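Local coordinates for protein naphthalene dioxygenase large subunit (Rhodococcus sp., PDB 2B1X) that is the large subunit of a Rieske-type non-haem iron oxygenase, holding an Fe2/S2 cluster and a separate Fe(III) ion, at residues 19-25 / 393-399; 400-404 / 415-420. Numbering follows the deposited sequence.

Interaction 1 (19-25 / 393-399); sequences SDWTVPA and LNYQMGR
Two short antiparallel strands, 22-24 and 392-394, pair across 368 residues of chain, and a loop at 395-399 continues the contact past the strand end. Ser19 offers its carbonyl O to two nitrogens of the extended Arg399 side chain, NE at 2.9 Å and NH2 at 3.0 Å, while its OG is hydrogen-bonded to His15 O. Asp20 O accepts from Gln396 NE2 at 2.8 Å. Gln396 is held in place by Asn394, whose OD1 takes the Gln396 N (3.0 Å) in an Asx turn and whose ND2 reaches Gln396 OE1 (3.1 Å). Trp21, in a left-handed backbone conformation (58/45) with chi1 m, aims its CB at the loop. The indole lies against the type II turn Gln396-Arg399: Arg399 CA sits over the face of the six-membered ring, 3.7 Å from its centroid, a CH-pi contact, and Trp21 CZ3 comes within 3.2 Å of Arg399 N. Gly398 takes phi/psi 102/-7, where a CB would be jammed against the carbonyl O of Met397. Trp21 O accepts from Tyr395 N at 3.0 Å. Thr22 then faces Asn394 as the non-hydrogen-bonded pair, CA-CA 4.9 Å, its CA 3.2 Å from Leu393 O. Val23 and Leu393 form the hydrogen-bonded pair: Val23 N to Leu393 O 3.1 Å, Leu393 N to Val23 O 2.6 Å. Val23 CG2, with chi1 t, rests 3.8 Å from Tyr395 CD1. Ala25 CB ends the contact 4.3 Å from Leu393 CD2. The arrangement is a minimal two-stranded antiparallel sheet, fastening the segment after the N-terminal helix 4-16 to the catalytic domain.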
ATOM      1  N   SER A  19     -21.763 -11.954 -33.466  1.00 18.81           N
ATOM      2  CA  SER A  19     -22.216 -13.279 -33.908  1.00 18.73           C
ATOM      3  C   SER A  19     -22.702 -14.110 -32.714  1.00 18.11           C
ATOM      4  O   SER A  19     -23.905 -14.326 -32.571  1.00 18.28           O
ATOM      5  CB  SER A  19     -21.145 -13.997 -34.720  1.00 18.38           C
ATOM      6  OG  SER A  19     -19.934 -13.988 -33.994  1.00 23.58           O
ATOM      7  N   ASP A  20     -21.779 -14.541 -31.845  1.00 17.77           N
ATOM      8  CA  ASP A  20     -22.143 -15.210 -30.585  1.00 16.86           C
ATOM      9  C   ASP A  20     -22.816 -14.248 -29.590  1.00 15.60           C
ATOM     10  O   ASP A  20     -23.482 -14.695 -28.680  1.00 15.08           O
ATOM     11  CB  ASP A  20     -20.896 -15.835 -29.916  1.00 17.60           C
ATOM     12  CG  ASP A  20     -20.350 -17.041 -30.675  1.00 20.10           C
ATOM     13  OD1 ASP A  20     -20.999 -17.509 -31.642  1.00 20.89           O
ATOM     14  OD2 ASP A  20     -19.268 -17.600 -30.386  1.00 22.57           O
ATOM     15  N   TRP A  21     -22.626 -12.934 -29.780  1.00 15.07           N
ATOM     16  CA  TRP A  21     -22.990 -11.903 -28.789  1.00 14.60           C
ATOM     17  C   TRP A  21     -22.273 -12.132 -27.439  1.00 14.09           C
ATOM     18  O   TRP A  21     -22.907 -12.099 -26.379  1.00 12.83           O
ATOM     19  CB  TRP A  21     -24.513 -11.808 -28.586  1.00 13.93           C
ATOM     20  CG  TRP A  21     -25.311 -11.325 -29.811  1.00 15.06           C
ATOM     21  CD1 TRP A  21     -24.921 -11.401 -31.126  1.00 15.79           C
ATOM     22  CD2 TRP A  21     -26.602 -10.692 -29.818  1.00 14.81           C
ATOM     23  NE1 TRP A  21     -25.895 -10.872 -31.944  1.00 17.05           N
ATOM     24  CE2 TRP A  21     -26.944 -10.442 -31.175  1.00 16.15           C
ATOM     25  CE3 TRP A  21     -27.531 -10.349 -28.823  1.00 15.14           C
ATOM     26  CZ2 TRP A  21     -28.154  -9.829 -31.558  1.00 15.59           C
ATOM     27  CZ3 TRP A  21     -28.738  -9.759 -29.200  1.00 15.56           C
ATOM     28  CH2 TRP A  21     -29.032  -9.495 -30.562  1.00 15.46           C
ATOM     29  N   THR A  22     -20.978 -12.421 -27.507  1.00 13.79           N
ATOM     30  CA  THR A  22     -20.135 -12.524 -26.316  1.00 14.61           C
ATOM     31  C   THR A  22     -18.945 -11.607 -26.489  1.00 14.37           C
ATOM     32  O   THR A  22     -18.710 -11.114 -27.583  1.00 14.93           O
ATOM     33  CB  THR A  22     -19.648 -13.956 -26.046  1.00 14.16           C
ATOM     34  OG1 THR A  22     -18.744 -14.361 -27.081  1.00 15.47           O
ATOM     35  CG2 THR A  22     -20.808 -14.974 -26.101  1.00 15.13           C
ATOM     36  N   VAL A  23     -18.205 -11.383 -25.412  1.00 14.67           N
ATOM     37  CA  VAL A  23     -16.974 -10.563 -25.445  1.00 14.36           C
ATOM     38  C   VAL A  23     -15.952 -11.275 -24.548  1.00 14.64           C
ATOM     39  O   VAL A  23     -16.362 -11.796 -23.513  1.00 14.58           O
ATOM     40  CB  VAL A  23     -17.258  -9.094 -24.946  1.00 14.47           C
ATOM     41  CG1 VAL A  23     -15.933  -8.274 -24.773  1.00 15.51           C
ATOM     42  CG2 VAL A  23     -18.146  -8.378 -25.911  1.00 12.67           C
ATOM     43  N   PRO A  24     -14.664 -11.343 -24.941  1.00 14.49           N
ATOM     44  CA  PRO A  24     -13.616 -11.929 -24.091  1.00 14.40           C
ATOM     45  C   PRO A  24     -13.485 -11.281 -22.722  1.00 14.02           C
ATOM     46  O   PRO A  24     -13.421 -10.063 -22.605  1.00 14.22           O
ATOM     47  CB  PRO A  24     -12.326 -11.663 -24.881  1.00 14.64           C
ATOM     48  CG  PRO A  24     -12.784 -11.533 -26.296  1.00 15.60           C
ATOM     49  CD  PRO A  24     -14.113 -10.897 -26.238  1.00 14.77           C
ATOM     50  N   ALA A  25     -13.415 -12.126 -21.705  1.00 13.46           N
ATOM     51  CA  ALA A  25     -13.298 -11.697 -20.315  1.00 13.28           C
ATOM     52  C   ALA A  25     -11.993 -11.008 -19.993  1.00 13.42           C
ATOM     53  O   ALA A  25     -11.871 -10.339 -18.951  1.00 12.61           O
ATOM     54  CB  ALA A  25     -13.507 -12.937 -19.366  1.00 12.19           C
ATOM     55  N   LEU A 393     -17.611 -13.030 -21.599  1.00 15.14           N
ATOM     56  CA  LEU A 393     -18.772 -12.389 -20.983  1.00 14.88           C
ATOM     57  C   LEU A 393     -20.007 -12.649 -21.856  1.00 14.05           C
ATOM     58  O   LEU A 393     -19.893 -12.641 -23.087  1.00 13.37           O
ATOM     59  CB  LEU A 393     -18.495 -10.900 -20.884  1.00 14.60           C
ATOM     60  CG  LEU A 393     -17.232 -10.492 -20.117  1.00 16.03           C
ATOM     61  CD1 LEU A 393     -16.969  -8.969 -20.229  1.00 16.14           C
ATOM     62  CD2 LEU A 393     -17.274 -10.934 -18.637  1.00 14.62           C
ATOM     63  N   ASN A 394     -21.180 -12.879 -21.236  1.00 12.97           N
ATOM     64  CA  ASN A 394     -22.358 -13.201 -22.003  1.00 11.94           C
ATOM     65  C   ASN A 394     -23.198 -11.932 -22.226  1.00 11.66           C
ATOM     66  O   ASN A 394     -23.782 -11.374 -21.289  1.00 10.30           O
ATOM     67  CB  ASN A 394     -23.172 -14.345 -21.325  1.00 12.72           C
ATOM     68  CG  ASN A 394     -24.389 -14.804 -22.160  1.00 12.49           C
ATOM     69  OD1 ASN A 394     -25.323 -14.037 -22.391  1.00 10.29           O
ATOM     70  ND2 ASN A 394     -24.393 -16.086 -22.564  1.00 12.95           N
ATOM     71  N   TYR A 395     -23.240 -11.488 -23.483  1.00 10.38           N
ATOM     72  CA  TYR A 395     -24.074 -10.387 -23.868  1.00 10.14           C
ATOM     73  C   TYR A 395     -25.213 -10.846 -24.808  1.00 10.07           C
ATOM     74  O   TYR A 395     -25.652 -10.086 -25.707  1.00  9.78           O
ATOM     75  CB  TYR A 395     -23.192  -9.322 -24.531  1.00  9.42           C
ATOM     76  CG  TYR A 395     -22.366  -8.558 -23.509  1.00 11.77           C
ATOM     77  CD1 TYR A 395     -21.005  -8.813 -23.371  1.00 11.63           C
ATOM     78  CD2 TYR A 395     -22.949  -7.557 -22.692  1.00 11.95           C
ATOM     79  CE1 TYR A 395     -20.247  -8.126 -22.440  1.00 11.98           C
ATOM     80  CE2 TYR A 395     -22.164  -6.842 -21.762  1.00 11.42           C
ATOM     81  CZ  TYR A 395     -20.827  -7.157 -21.647  1.00 12.59           C
ATOM     82  OH  TYR A 395     -20.031  -6.512 -20.747  1.00 10.51           O
ATOM     83  N   GLN A 396     -25.702 -12.069 -24.581  1.00  9.37           N
ATOM     84  CA  GLN A 396     -26.665 -12.673 -25.504  1.00 10.63           C
ATOM     85  C   GLN A 396     -28.148 -12.309 -25.294  1.00 11.10           C
ATOM     86  O   GLN A 396     -29.026 -12.901 -25.921  1.00 10.13           O
ATOM     87  CB  GLN A 396     -26.546 -14.199 -25.480  1.00 11.46           C
ATOM     88  CG  GLN A 396     -25.129 -14.739 -25.814  1.00 11.17           C
ATOM     89  CD  GLN A 396     -25.145 -16.248 -25.986  1.00 12.30           C
ATOM     90  OE1 GLN A 396     -25.776 -16.966 -25.201  1.00  9.66           O
ATOM     91  NE2 GLN A 396     -24.434 -16.737 -26.997  1.00 11.94           N
ATOM     92  N   MET A 397     -28.430 -11.379 -24.400  1.00 12.06           N
ATOM     93  CA  MET A 397     -29.819 -10.978 -24.154  1.00 12.47           C
ATOM     94  C   MET A 397     -30.466 -10.439 -25.432  1.00 13.63           C
ATOM     95  O   MET A 397     -30.087  -9.381 -25.943  1.00 13.12           O
ATOM     96  CB  MET A 397     -29.875  -9.928 -23.038  1.00 12.69           C
ATOM     97  CG  MET A 397     -31.285  -9.646 -22.543  1.00 12.60           C
ATOM     98  SD  MET A 397     -31.269  -8.333 -21.361  1.00 13.61           S
ATOM     99  CE  MET A 397     -30.798  -9.202 -19.928  1.00 14.29           C
ATOM    100  N   GLY A 398     -31.451 -11.190 -25.961  1.00 14.21           N
ATOM    101  CA  GLY A 398     -32.198 -10.725 -27.122  1.00 15.34           C
ATOM    102  C   GLY A 398     -31.718 -11.408 -28.394  1.00 16.62           C
ATOM    103  O   GLY A 398     -32.313 -11.251 -29.461  1.00 16.70           O
ATOM    104  N   ARG A 399     -30.641 -12.168 -28.293  1.00 17.29           N
ATOM    105  CA  ARG A 399     -30.141 -12.899 -29.457  1.00 18.74           C
ATOM    106  C   ARG A 399     -31.281 -13.756 -30.012  1.00 19.12           C
ATOM    107  O   ARG A 399     -31.971 -14.493 -29.266  1.00 17.81           O
ATOM    108  CB  ARG A 399     -28.955 -13.764 -29.091  1.00 18.44           C
ATOM    109  CG  ARG A 399     -28.073 -14.142 -30.252  1.00 19.80           C
ATOM    110  CD  ARG A 399     -26.845 -14.934 -29.838  1.00 22.44           C
ATOM    111  NE  ARG A 399     -26.042 -15.357 -30.976  1.00 25.91           N
ATOM    112  CZ  ARG A 399     -26.158 -16.551 -31.555  1.00 30.24           C
ATOM    113  NH1 ARG A 399     -27.043 -17.425 -31.096  1.00 31.48           N
ATOM    114  NH2 ARG A 399     -25.390 -16.875 -32.591  1.00 29.03           N
TER

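Interaction 2 (400-404 / 415-420)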
ATOM      1  N   GLY A 400     -31.492 -13.612 -31.314  1.00 20.56           N
ATOM      2  CA  GLY A 400     -32.513 -14.366 -32.014  1.00 22.06           C
ATOM      3  C   GLY A 400     -33.897 -13.815 -31.810  1.00 23.80           C
ATOM      4  O   GLY A 400     -34.850 -14.400 -32.313  1.00 24.51           O
ATOM      5  N   VAL A 401     -34.012 -12.692 -31.099  1.00 24.28           N
ATOM      6  CA  VAL A 401     -35.309 -12.096 -30.774  1.00 25.37           C
ATOM      7  C   VAL A 401     -35.411 -10.596 -31.108  1.00 25.53           C
ATOM      8  O   VAL A 401     -36.448 -10.170 -31.595  1.00 26.65           O
ATOM      9  CB  VAL A 401     -35.678 -12.304 -29.265  1.00 25.69           C
ATOM     10  CG1 VAL A 401     -37.117 -11.930 -28.982  1.00 26.52           C
ATOM     11  CG2 VAL A 401     -35.415 -13.729 -28.821  1.00 26.49           C
ATOM     12  N   LEU A 402     -34.368  -9.806 -30.833  1.00 25.40           N
ATOM     13  CA  LEU A 402     -34.410  -8.336 -31.002  1.00 25.62           C
ATOM     14  C   LEU A 402     -34.692  -7.911 -32.435  1.00 25.57           C
ATOM     15  O   LEU A 402     -34.006  -8.366 -33.379  1.00 25.27           O
ATOM     16  CB  LEU A 402     -33.084  -7.686 -30.573  1.00 25.55           C
ATOM     17  CG  LEU A 402     -32.697  -7.506 -29.096  1.00 26.08           C
ATOM     18  CD1 LEU A 402     -31.352  -6.781 -29.022  1.00 25.57           C
ATOM     19  CD2 LEU A 402     -33.761  -6.744 -28.326  1.00 25.18           C
ATOM     20  N   GLU A 403     -35.692  -7.048 -32.598  1.00 25.12           N
ATOM     21  CA  GLU A 403     -35.934  -6.357 -33.876  1.00 25.41           C
ATOM     22  C   GLU A 403     -36.015  -4.859 -33.606  1.00 24.33           C
ATOM     23  O   GLU A 403     -36.682  -4.462 -32.659  1.00 23.42           O
ATOM     24  CB  GLU A 403     -37.249  -6.822 -34.507  1.00 25.95           C
ATOM     25  CG  GLU A 403     -37.367  -8.313 -34.735  1.00 29.88           C
ATOM     26  CD  GLU A 403     -38.410  -8.644 -35.770  1.00 36.88           C
ATOM     27  OE1 GLU A 403     -39.616  -8.681 -35.417  1.00 38.56           O
ATOM     28  OE2 GLU A 403     -38.026  -8.845 -36.946  1.00 40.35           O
ATOM     29  N   PRO A 404     -35.348  -4.034 -34.414  1.00 24.28           N
ATOM     30  CA  PRO A 404     -35.442  -2.578 -34.268  1.00 24.44           C
ATOM     31  C   PRO A 404     -36.891  -2.116 -34.259  1.00 24.86           C
ATOM     32  O   PRO A 404     -37.745  -2.705 -34.937  1.00 24.72           O
ATOM     33  CB  PRO A 404     -34.726  -2.058 -35.513  1.00 24.84           C
ATOM     34  CG  PRO A 404     -33.726  -3.126 -35.830  1.00 25.19           C
ATOM     35  CD  PRO A 404     -34.472  -4.413 -35.538  1.00 24.48           C
ATOM     36  N   TYR A 415     -34.620  -0.283 -29.720  1.00 15.63           N
ATOM     37  CA  TYR A 415     -35.403  -1.499 -29.500  1.00 15.38           C
ATOM     38  C   TYR A 415     -36.540  -1.223 -28.503  1.00 15.75           C
ATOM     39  O   TYR A 415     -36.313  -0.511 -27.517  1.00 16.45           O
ATOM     40  CB  TYR A 415     -34.478  -2.622 -29.011  1.00 15.90           C
ATOM     41  CG  TYR A 415     -33.410  -3.006 -30.024  1.00 16.15           C
ATOM     42  CD1 TYR A 415     -32.125  -2.488 -29.934  1.00 15.98           C
ATOM     43  CD2 TYR A 415     -33.720  -3.855 -31.095  1.00 16.77           C
ATOM     44  CE1 TYR A 415     -31.151  -2.822 -30.857  1.00 15.61           C
ATOM     45  CE2 TYR A 415     -32.790  -4.183 -32.020  1.00 16.90           C
ATOM     46  CZ  TYR A 415     -31.491  -3.685 -31.886  1.00 17.68           C
ATOM     47  OH  TYR A 415     -30.589  -4.036 -32.819  1.00 18.59           O
ATOM     48  N   PRO A 416     -37.744  -1.792 -28.734  1.00 15.20           N
ATOM     49  CA  PRO A 416     -38.948  -1.418 -27.967  1.00 15.71           C
ATOM     50  C   PRO A 416     -39.071  -2.080 -26.574  1.00 16.04           C
ATOM     51  O   PRO A 416     -40.188  -2.407 -26.115  1.00 16.23           O
ATOM     52  CB  PRO A 416     -40.113  -1.869 -28.889  1.00 15.30           C
ATOM     53  CG  PRO A 416     -39.547  -3.104 -29.606  1.00 15.76           C
ATOM     54  CD  PRO A 416     -38.025  -2.882 -29.690  1.00 14.46           C
ATOM     55  N   LEU A 417     -37.939  -2.273 -25.913  1.00 16.03           N
ATOM     56  CA  LEU A 417     -37.896  -2.693 -24.528  1.00 16.63           C
ATOM     57  C   LEU A 417     -36.526  -2.265 -24.000  1.00 17.22           C
ATOM     58  O   LEU A 417     -35.631  -1.954 -24.796  1.00 18.12           O
ATOM     59  CB  LEU A 417     -38.116  -4.211 -24.418  1.00 16.62           C
ATOM     60  CG  LEU A 417     -36.972  -5.170 -24.814  1.00 18.28           C
ATOM     61  CD1 LEU A 417     -37.255  -6.606 -24.364  1.00 19.73           C
ATOM     62  CD2 LEU A 417     -36.711  -5.147 -26.318  1.00 18.49           C
ATOM     63  N   ASP A 418     -36.334  -2.287 -22.683  1.00 17.27           N
ATOM     64  CA  ASP A 418     -35.024  -1.977 -22.095  1.00 16.87           C
ATOM     65  C   ASP A 418     -34.393  -3.162 -21.324  1.00 17.00           C
ATOM     66  O   ASP A 418     -33.480  -2.978 -20.517  1.00 17.70           O
ATOM     67  CB  ASP A 418     -35.099  -0.684 -21.257  1.00 16.26           C
ATOM     68  CG  ASP A 418     -33.725  -0.046 -21.010  1.00 18.38           C
ATOM     69  OD1 ASP A 418     -32.753  -0.293 -21.783  1.00 17.36           O
ATOM     70  OD2 ASP A 418     -33.508   0.687 -20.013  1.00 17.67           O
ATOM     71  N   TYR A 419     -34.875  -4.378 -21.567  1.00 16.01           N
ATOM     72  CA  TYR A 419     -34.113  -5.567 -21.231  1.00 16.01           C
ATOM     73  C   TYR A 419     -33.400  -6.008 -22.521  1.00 15.00           C
ATOM     74  O   TYR A 419     -33.943  -6.753 -23.313  1.00 14.51           O
ATOM     75  CB  TYR A 419     -35.005  -6.720 -20.697  1.00 16.40           C
ATOM     76  CG  TYR A 419     -35.477  -6.557 -19.270  1.00 18.09           C
ATOM     77  CD1 TYR A 419     -36.732  -7.042 -18.888  1.00 20.49           C
ATOM     78  CD2 TYR A 419     -34.694  -5.881 -18.303  1.00 19.09           C
ATOM     79  CE1 TYR A 419     -37.203  -6.882 -17.561  1.00 22.86           C
ATOM     80  CE2 TYR A 419     -35.149  -5.710 -16.983  1.00 21.30           C
ATOM     81  CZ  TYR A 419     -36.420  -6.219 -16.621  1.00 24.26           C
ATOM     82  OH  TYR A 419     -36.913  -6.070 -15.332  1.00 24.93           O
ATOM     83  N   ALA A 420     -32.214  -5.482 -22.744  1.00 13.47           N
ATOM     84  CA  ALA A 420     -31.410  -5.873 -23.897  1.00 13.66           C
ATOM     85  C   ALA A 420     -29.963  -5.599 -23.539  1.00 13.12           C
ATOM     86  O   ALA A 420     -29.694  -4.952 -22.523  1.00 13.13           O
ATOM     87  CB  ALA A 420     -31.814  -5.107 -25.151  1.00 12.43           C
TER
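Neither 400-404 nor 415-420 forms a helix, and the two come closest where the backbones draw level at Pro404 and Tyr415, with CA atoms 4.9 Å apart. Segment 415-420 leaves the end of strand 413-415 and bends at Pro416, with a weak backbone hydrogen bond from Leu417 N to Tyr415 O (2.9 Å). The contact is made by apolar packing, centred on Leu402. Its CD1 sits almost squarely over the face of the Tyr415 ring, 4.1 Å from the centroid, a CH-pi contact; its CD2 touches Leu417 CD2 at 3.9 Å and Ala420 CB at 4.1 Å. Glu403 O approaches the edge of the same ring, 3.4 Å from Tyr415 CD2, and Pro404 CD lies 3.9 Å from Tyr415 CE2. Tyr415 OH is hydrogen-bonded to Glu413 OE1. Tyr415 belongs to an edge strand, within this chain, of the catalytic domain's large antiparallel sheet, backbone hydrogen-bonded to His242 of strand 240-244, and both Leu402 and Tyr415 rest on Ala422 of helix 422-436.

In the fold
Interaction 1 runs straight into interaction 2, since 400-404 directly follows 393-399; their centres are about 14 Å apart. Two side chains of interaction 1, Trp21 and Met397, reach into interaction 2. Trp21 CH2 lies 3.9 Å from Leu402 CD1, so this leucine is shared between the indole and the ring of Tyr415; Met397 SD packs 3.3 Å from Ala420 N. Helix 422-436 touches both contacts, through Val23 and Tyr395 in the first and Leu402 and Tyr415 in the second. The Met397 side chain is about 14 Å from the Fe(III) ion held by His216, His221 and Asp372, too far to touch it. Both contacts also meet a second subunit, whose Arg91, part of its Fe2/S2 pocket, hydrogen-bonds through NH1 to Asn394 O.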